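Local coordinates for metallo-beta-lactamase family protein (PDB 3R2U) that binds a single iron ion within a metallo-beta-lactamase fold and probably acts as a non-haem iron dioxygenase on sulfur substrates, at residues 40-45 with 164-169; 27-32 with 36-41. All coordinates share one frame; numbering follows the deposited sequence.

Contact 1. Residues 40-45 with 164-169. With FE (Fe (III) ion), chain E.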
loop_
_atom_site.group_PDB
_atom_site.type_symbol
_atom_site.label_atom_id
_atom_site.label_comp_id
_atom_site.label_asym_id
_atom_site.label_seq_id
_atom_site.Cartn_x
_atom_site.Cartn_y
_atom_site.Cartn_z
ATOM N N TYR A 40 0.156 0.115 24.532
ATOM C CA TYR A 40 1.570 0.436 24.642
ATOM C C TYR A 40 2.443 -0.793 24.535
ATOM O O TYR A 40 2.042 -1.903 24.918
ATOM C CB TYR A 40 1.833 1.094 26.021
ATOM C CG TYR A 40 1.006 2.359 26.277
ATOM C CD1 TYR A 40 -0.282 2.281 26.818
ATOM C CD2 TYR A 40 1.503 3.622 25.962
ATOM C CE1 TYR A 40 -1.062 3.438 27.040
ATOM C CE2 TYR A 40 0.736 4.778 26.179
ATOM C CZ TYR A 40 -0.542 4.672 26.722
ATOM O OH TYR A 40 -1.298 5.793 26.919
ATOM N N LEU A 41 3.634 -0.587 23.990
ATOM C CA LEU A 41 4.667 -1.611 23.967
ATOM C C LEU A 41 5.844 -1.017 24.722
ATOM O O LEU A 41 6.254 0.111 24.443
ATOM C CB LEU A 41 5.084 -1.987 22.533
ATOM C CG LEU A 41 6.155 -3.074 22.351
ATOM C CD1 LEU A 41 5.620 -4.407 22.781
ATOM C CD2 LEU A 41 6.619 -3.163 20.899
ATOM N N ILE A 42 6.318 -1.742 25.734
ATOM C CA ILE A 42 7.526 -1.391 26.471
ATOM C C ILE A 42 8.494 -2.553 26.296
ATOM O O ILE A 42 8.088 -3.716 26.179
ATOM C CB ILE A 42 7.295 -1.104 27.982
ATOM C CG1 ILE A 42 6.642 -2.300 28.684
ATOM C CG2 ILE A 42 6.477 0.212 28.159
ATOM C CD1 ILE A 42 6.314 -2.047 30.165
ATOM N N GLY A 43 9.772 -2.237 26.235
ATOM C CA GLY A 43 10.763 -3.245 26.019
ATOM C C GLY A 43 12.050 -2.989 26.747
ATOM O O GLY A 43 12.497 -1.841 26.866
ATOM N N CYS A 44 12.655 -4.078 27.212
ATOM C CA CYS A 44 13.920 -4.027 27.935
ATOM C C CYS A 44 15.033 -4.225 26.932
ATOM O O CYS A 44 15.171 -5.310 26.342
ATOM C CB CYS A 44 13.958 -5.140 28.975
ATOM S SG CYS A 44 15.505 -5.292 29.886
ATOM N N GLN A 45 15.837 -3.197 26.726
ATOM C CA GLN A 45 16.931 -3.321 25.759
ATOM C C GLN A 45 18.015 -4.299 26.227
ATOM O O GLN A 45 18.644 -4.969 25.399
ATOM C CB GLN A 45 17.511 -1.950 25.381
ATOM C CG GLN A 45 16.549 -1.085 24.494
ATOM C CD GLN A 45 16.250 -1.689 23.104
ATOM O OE1 GLN A 45 16.884 -2.666 22.677
ATOM N NE2 GLN A 45 15.291 -1.086 22.389
ATOM N N GLY A 164 6.274 6.601 35.165
ATOM C CA GLY A 164 4.920 6.832 34.716
ATOM C C GLY A 164 3.950 5.759 35.157
ATOM O O GLY A 164 4.352 4.716 35.664
ATOM N N LEU A 165 2.669 6.036 34.954
ATOM C CA LEU A 165 1.613 5.143 35.337
ATOM C C LEU A 165 0.729 4.820 34.144
ATOM O O LEU A 165 0.196 5.734 33.503
ATOM C CB LEU A 165 0.752 5.808 36.391
ATOM C CG LEU A 165 -0.425 5.019 37.005
ATOM C CD1 LEU A 165 0.080 3.930 37.933
ATOM C CD2 LEU A 165 -1.376 5.975 37.757
ATOM N N PHE A 166 0.582 3.534 33.842
ATOM C CA PHE A 166 -0.380 3.098 32.817
ATOM C C PHE A 166 -1.689 3.065 33.574
ATOM O O PHE A 166 -1.909 2.183 34.414
ATOM C CB PHE A 166 -0.021 1.734 32.275
ATOM C CG PHE A 166 1.232 1.739 31.490
ATOM C CD1 PHE A 166 1.226 2.188 30.172
ATOM C CD2 PHE A 166 2.434 1.304 32.065
ATOM C CE1 PHE A 166 2.391 2.206 29.419
ATOM C CE2 PHE A 166 3.604 1.314 31.326
ATOM C CZ PHE A 166 3.590 1.769 30.000
ATOM N N SER A 167 -2.541 4.046 33.296
ATOM C CA SER A 167 -3.743 4.267 34.067
ATOM C C SER A 167 -5.067 3.738 33.507
ATOM O O SER A 167 -6.107 3.927 34.124
ATOM C CB SER A 167 -3.877 5.762 34.330
ATOM O OG SER A 167 -4.046 6.473 33.116
ATOM N N GLY A 168 -5.057 3.081 32.361
ATOM C CA GLY A 168 -6.303 2.540 31.832
ATOM C C GLY A 168 -7.386 3.605 31.741
ATOM O O GLY A 168 -7.158 4.685 31.206
ATOM N N ASP A 169 -8.578 3.287 32.253
ATOM C CA ASP A 169 -9.681 4.219 32.267
ATOM C C ASP A 169 -9.887 4.831 33.655
ATOM O O ASP A 169 -10.964 5.370 33.958
ATOM C CB ASP A 169 -10.961 3.546 31.750
ATOM C CG ASP A 169 -10.906 3.247 30.257
ATOM O OD1 ASP A 169 -9.993 3.737 29.563
ATOM O OD2 ASP A 169 -11.779 2.531 29.768
HETATM FE FE FE E . -13.099 0.886 30.245
HETATM O O HOH W 1 -12.311 -0.144 28.366
HETATM O O HOH W 2 -14.541 -0.925 30.726
HETATM O O HOH W 3 -14.651 1.848 29.102
#

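Contact 2. Residues 27-32 with 36-41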
loop_
_atom_site.group_PDB
_atom_site.type_symbol
_atom_site.label_atom_id
_atom_site.label_comp_id
_atom_site.label_asym_id
_atom_site.label_seq_id
_atom_site.Cartn_x
_atom_site.Cartn_y
_atom_site.Cartn_z
ATOM N N PHE A 27 9.757 2.374 24.592
ATOM C CA PHE A 27 8.382 2.711 24.929
ATOM C C PHE A 27 7.701 3.244 23.685
ATOM O O PHE A 27 8.218 4.142 23.046
ATOM C CB PHE A 27 8.364 3.784 26.020
ATOM C CG PHE A 27 6.992 4.274 26.386
ATOM C CD1 PHE A 27 6.288 5.135 25.542
ATOM C CD2 PHE A 27 6.435 3.940 27.599
ATOM C CE1 PHE A 27 5.029 5.607 25.895
ATOM C CE2 PHE A 27 5.192 4.405 27.950
ATOM C CZ PHE A 27 4.489 5.247 27.087
ATOM N N LYS A 28 6.537 2.695 23.347
ATOM C CA LYS A 28 5.777 3.214 22.214
ATOM C C LYS A 28 4.286 3.066 22.449
ATOM O O LYS A 28 3.820 2.022 22.867
ATOM C CB LYS A 28 6.125 2.527 20.899
ATOM C CG LYS A 28 5.298 3.112 19.774
ATOM C CD LYS A 28 5.703 2.652 18.436
ATOM C CE LYS A 28 5.037 3.543 17.372
ATOM N NZ LYS A 28 5.477 4.978 17.540
ATOM N N GLN A 29 3.564 4.133 22.157
ATOM C CA GLN A 29 2.126 4.158 22.247
ATOM C C GLN A 29 1.511 3.828 20.881
ATOM O O GLN A 29 2.046 4.222 19.840
ATOM C CB GLN A 29 1.677 5.543 22.715
ATOM C CG GLN A 29 0.176 5.717 22.958
ATOM C CD GLN A 29 -0.527 6.473 21.838
ATOM O OE1 GLN A 29 -0.209 6.318 20.648
ATOM N NE2 GLN A 29 -1.468 7.329 22.221
ATOM N N PHE A 30 0.402 3.097 20.900
ATOM C CA PHE A 30 -0.350 2.736 19.679
ATOM C C PHE A 30 -1.752 3.250 19.898
ATOM O O PHE A 30 -2.387 2.902 20.893
ATOM C CB PHE A 30 -0.394 1.207 19.469
ATOM C CG PHE A 30 0.966 0.572 19.281
ATOM C CD1 PHE A 30 1.813 0.367 20.372
ATOM C CD2 PHE A 30 1.387 0.163 18.027
ATOM C CE1 PHE A 30 3.080 -0.203 20.200
ATOM C CE2 PHE A 30 2.646 -0.442 17.852
ATOM C CZ PHE A 30 3.488 -0.614 18.940
ATOM N N TYR A 31 -2.251 4.066 18.979
ATOM C CA TYR A 31 -3.567 4.645 19.138
ATOM C C TYR A 31 -4.458 4.233 18.005
ATOM O O TYR A 31 -4.090 4.396 16.849
ATOM C CB TYR A 31 -3.487 6.163 19.136
ATOM C CG TYR A 31 -4.734 6.805 19.703
ATOM C CD1 TYR A 31 -4.985 6.727 21.076
ATOM C CD2 TYR A 31 -5.644 7.487 18.899
ATOM C CE1 TYR A 31 -6.084 7.292 21.637
ATOM C CE2 TYR A 31 -6.793 8.081 19.468
ATOM C CZ TYR A 31 -6.985 7.969 20.853
ATOM O OH TYR A 31 -8.065 8.504 21.499
ATOM N N ASP A 32 -5.616 3.679 18.318
ATOM C CA ASP A 32 -6.578 3.371 17.259
ATOM C C ASP A 32 -7.568 4.522 17.211
ATOM O O ASP A 32 -8.281 4.785 18.175
ATOM C CB ASP A 32 -7.304 2.068 17.483
ATOM C CG ASP A 32 -8.289 1.780 16.356
ATOM O OD1 ASP A 32 -9.303 2.514 16.222
ATOM O OD2 ASP A 32 -8.032 0.845 15.591
ATOM N N SER A 36 -10.575 5.128 19.744
ATOM C CA SER A 36 -10.096 6.183 20.667
ATOM C C SER A 36 -9.347 5.508 21.812
ATOM O O SER A 36 -9.415 5.937 22.978
ATOM C CB SER A 36 -11.233 7.020 21.232
ATOM O OG SER A 36 -11.867 7.790 20.235
ATOM N N GLN A 37 -8.593 4.473 21.457
ATOM C CA GLN A 37 -7.941 3.605 22.426
ATOM C C GLN A 37 -6.439 3.601 22.306
ATOM O O GLN A 37 -5.895 3.525 21.203
ATOM C CB GLN A 37 -8.517 2.197 22.231
ATOM C CG GLN A 37 -8.130 1.150 23.283
ATOM C CD GLN A 37 -6.867 0.385 22.973
ATOM O OE1 GLN A 37 -6.445 0.295 21.818
ATOM N NE2 GLN A 37 -6.259 -0.190 24.008
ATOM N N ALA A 38 -5.778 3.651 23.467
ATOM C CA ALA A 38 -4.336 3.637 23.549
ATOM C C ALA A 38 -3.816 2.361 24.193
ATOM O O ALA A 38 -4.249 1.994 25.277
ATOM C CB ALA A 38 -3.825 4.850 24.332
ATOM N N SER A 39 -2.897 1.704 23.492
ATOM C CA SER A 39 -2.184 0.537 23.971
ATOM C C SER A 39 -0.700 0.902 23.883
ATOM O O SER A 39 -0.341 1.871 23.208
ATOM C CB SER A 39 -2.521 -0.707 23.163
ATOM O OG SER A 39 -2.329 -0.550 21.777
ATOM N N TYR A 40 0.156 0.115 24.532
ATOM C CA TYR A 40 1.570 0.436 24.642
ATOM C C TYR A 40 2.443 -0.793 24.535
ATOM O O TYR A 40 2.042 -1.903 24.918
ATOM C CB TYR A 40 1.833 1.094 26.021
ATOM C CG TYR A 40 1.006 2.359 26.277
ATOM C CD1 TYR A 40 -0.282 2.281 26.818
ATOM C CD2 TYR A 40 1.503 3.622 25.962
ATOM C CE1 TYR A 40 -1.062 3.438 27.040
ATOM C CE2 TYR A 40 0.736 4.778 26.179
ATOM C CZ TYR A 40 -0.542 4.672 26.722
ATOM O OH TYR A 40 -1.298 5.793 26.919
ATOM N N LEU A 41 3.634 -0.587 23.990
ATOM C CA LEU A 41 4.667 -1.611 23.967
ATOM C C LEU A 41 5.844 -1.017 24.722
ATOM O O LEU A 41 6.254 0.111 24.443
ATOM C CB LEU A 41 5.084 -1.987 22.533
ATOM C CG LEU A 41 6.155 -3.074 22.351
ATOM C CD1 LEU A 41 5.620 -4.407 22.781
ATOM C CD2 LEU A 41 6.619 -3.163 20.899
HETATM O O HOH W 4 -1.759 7.464 24.884
HETATM O O HOH W 5 -4.317 0.790 20.420
#

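Contact 1. Residues 40-45 with 164-169
The hydroxyl of Tyr-40, whose ring meets Phe-166, is held by two partners: it hydrogen-bonds the carbonyl O of Pro-217 and accepts a hydrogen bond from a water. Held at its far end, the ring presents one face to Phe-166 in an edge-to-face (T-shaped) pair, the centroids 5.1 Å apart and the planes turned by 64°. Phe-166 supplies the edge. Its CE1 lies 3.4 Å from Tyr-40 CG, near the root of the tyrosine ring, while Phe-166 CD1 sits over the same ring toward its rim, 3.7 Å from Tyr-40 CD1. With CG opposite the carbonyl carbon about the first torsion in both (chi1 -58° in Tyr-40, -68° in Phe-166), the two side chains reach across the sheet interface from opposite sides and overlap lengthwise. Strand 37-44 and strand 164-168 belong to the two different mixed sheets of the metallo-beta-lactamase sandwich, so this is packing between sheets rather than pairing within one. Ile-42 adds its methyl branch obliquely, CG2 standing 3.8 Å from Phe-166 CZ. Leu-152 touches both Ile-42 and Phe-166, and Trp-216 meets the Phe-166 ring, continuing the buried apolar layer. Three residues on from Phe-166, Asp-169 OD2 binds the iron at 2.2 Å, joined there by His-80, His-143 and three waters. The other carboxylate oxygen, Asp-169 OD1, hydrogen-bonds His-219 ND1, a second-shell link that would limit rotation of the carboxylate.

Contact 2. Residues 27-32 with 36-41
A beta hairpin at the border of a mixed sheet brings Lys-28, Phe-30 and Asp-32 into antiparallel hydrogen-bonded register with Leu-41, Ser-39 and Gln-37. The middle pair is joined by Phe-30 N to Ser-39 O at 2.7 Å and by Ser-39 N to Phe-30 O at 2.9 Å. Phe-30 CE1 packs on Leu-41 CB at 3.6 Å, and Val-65 of helix 60-69 touches both residues. Nearby, a water lies within hydrogen-bonding distance of Phe-30 O, Gln-37 OE1 and Ser-39 OG, with more acceptors about it than it has protons. Ser-39 OG also hydrogen-bonds Tyr-62 OH, and Gln-37 NE2 hydrogen-bonds Asp-54 O. The opposite face carries Gln-29, Tyr-31, Ala-38 and Tyr-40. Gln-29 extends away from its own N (chi1 -176°), then bends at chi2, which brings CG to 3.4 Å from Tyr-40 CE2; its NE2 donates over 2.7 Å to the water held by the Tyr-40 hydroxyl. The Phe-27 ring runs beside that of Tyr-40 in the same direction, Phe-27 CZ 3.6 Å from Tyr-40 CD2. Tyr-31 leans along the returning strand: Ala-38 CB touches its ring edge, in plane, and the hydroxyl continues past Ser-36 to Ala-221 O, which Ser-36 OG also bonds. At the turn, Asp-32 O receives two weak bonds, from Ser-36 N at 2.8 Å and Gln-37 N at 3.3 Å. Ser-36 and Gln-37 both face the single residue Asp-32, with Ser-36 in a left-handed helical conformation (phi 57°, psi 39°), the signature of a G1 beta bulge at the end of a short-loop beta hairpin.

How the contacts relate
Strand 37-44 serves both contacts: contact 2 pairs it with its hairpin partner within one sheet, and contact 1 packs it against strand 164-168 of the other. Tyr-40 and Leu-41 are common to them, and the contact centres lie about 9 Å apart. Phe-27 bridges the two sites directly, its CE2 3.7 Å from Phe-166 CZ and its CD2 3.8 Å from Ile-42 CG2. That ring also packs on Ile-232 of the second subunit, so the shared apolar layer extends to a subunit interface. Toward the metal, Asp-169 of contact 1 is a direct iron ligand, whereas the Gln-37 side chain of contact 2 stays about 9 Å from the ion.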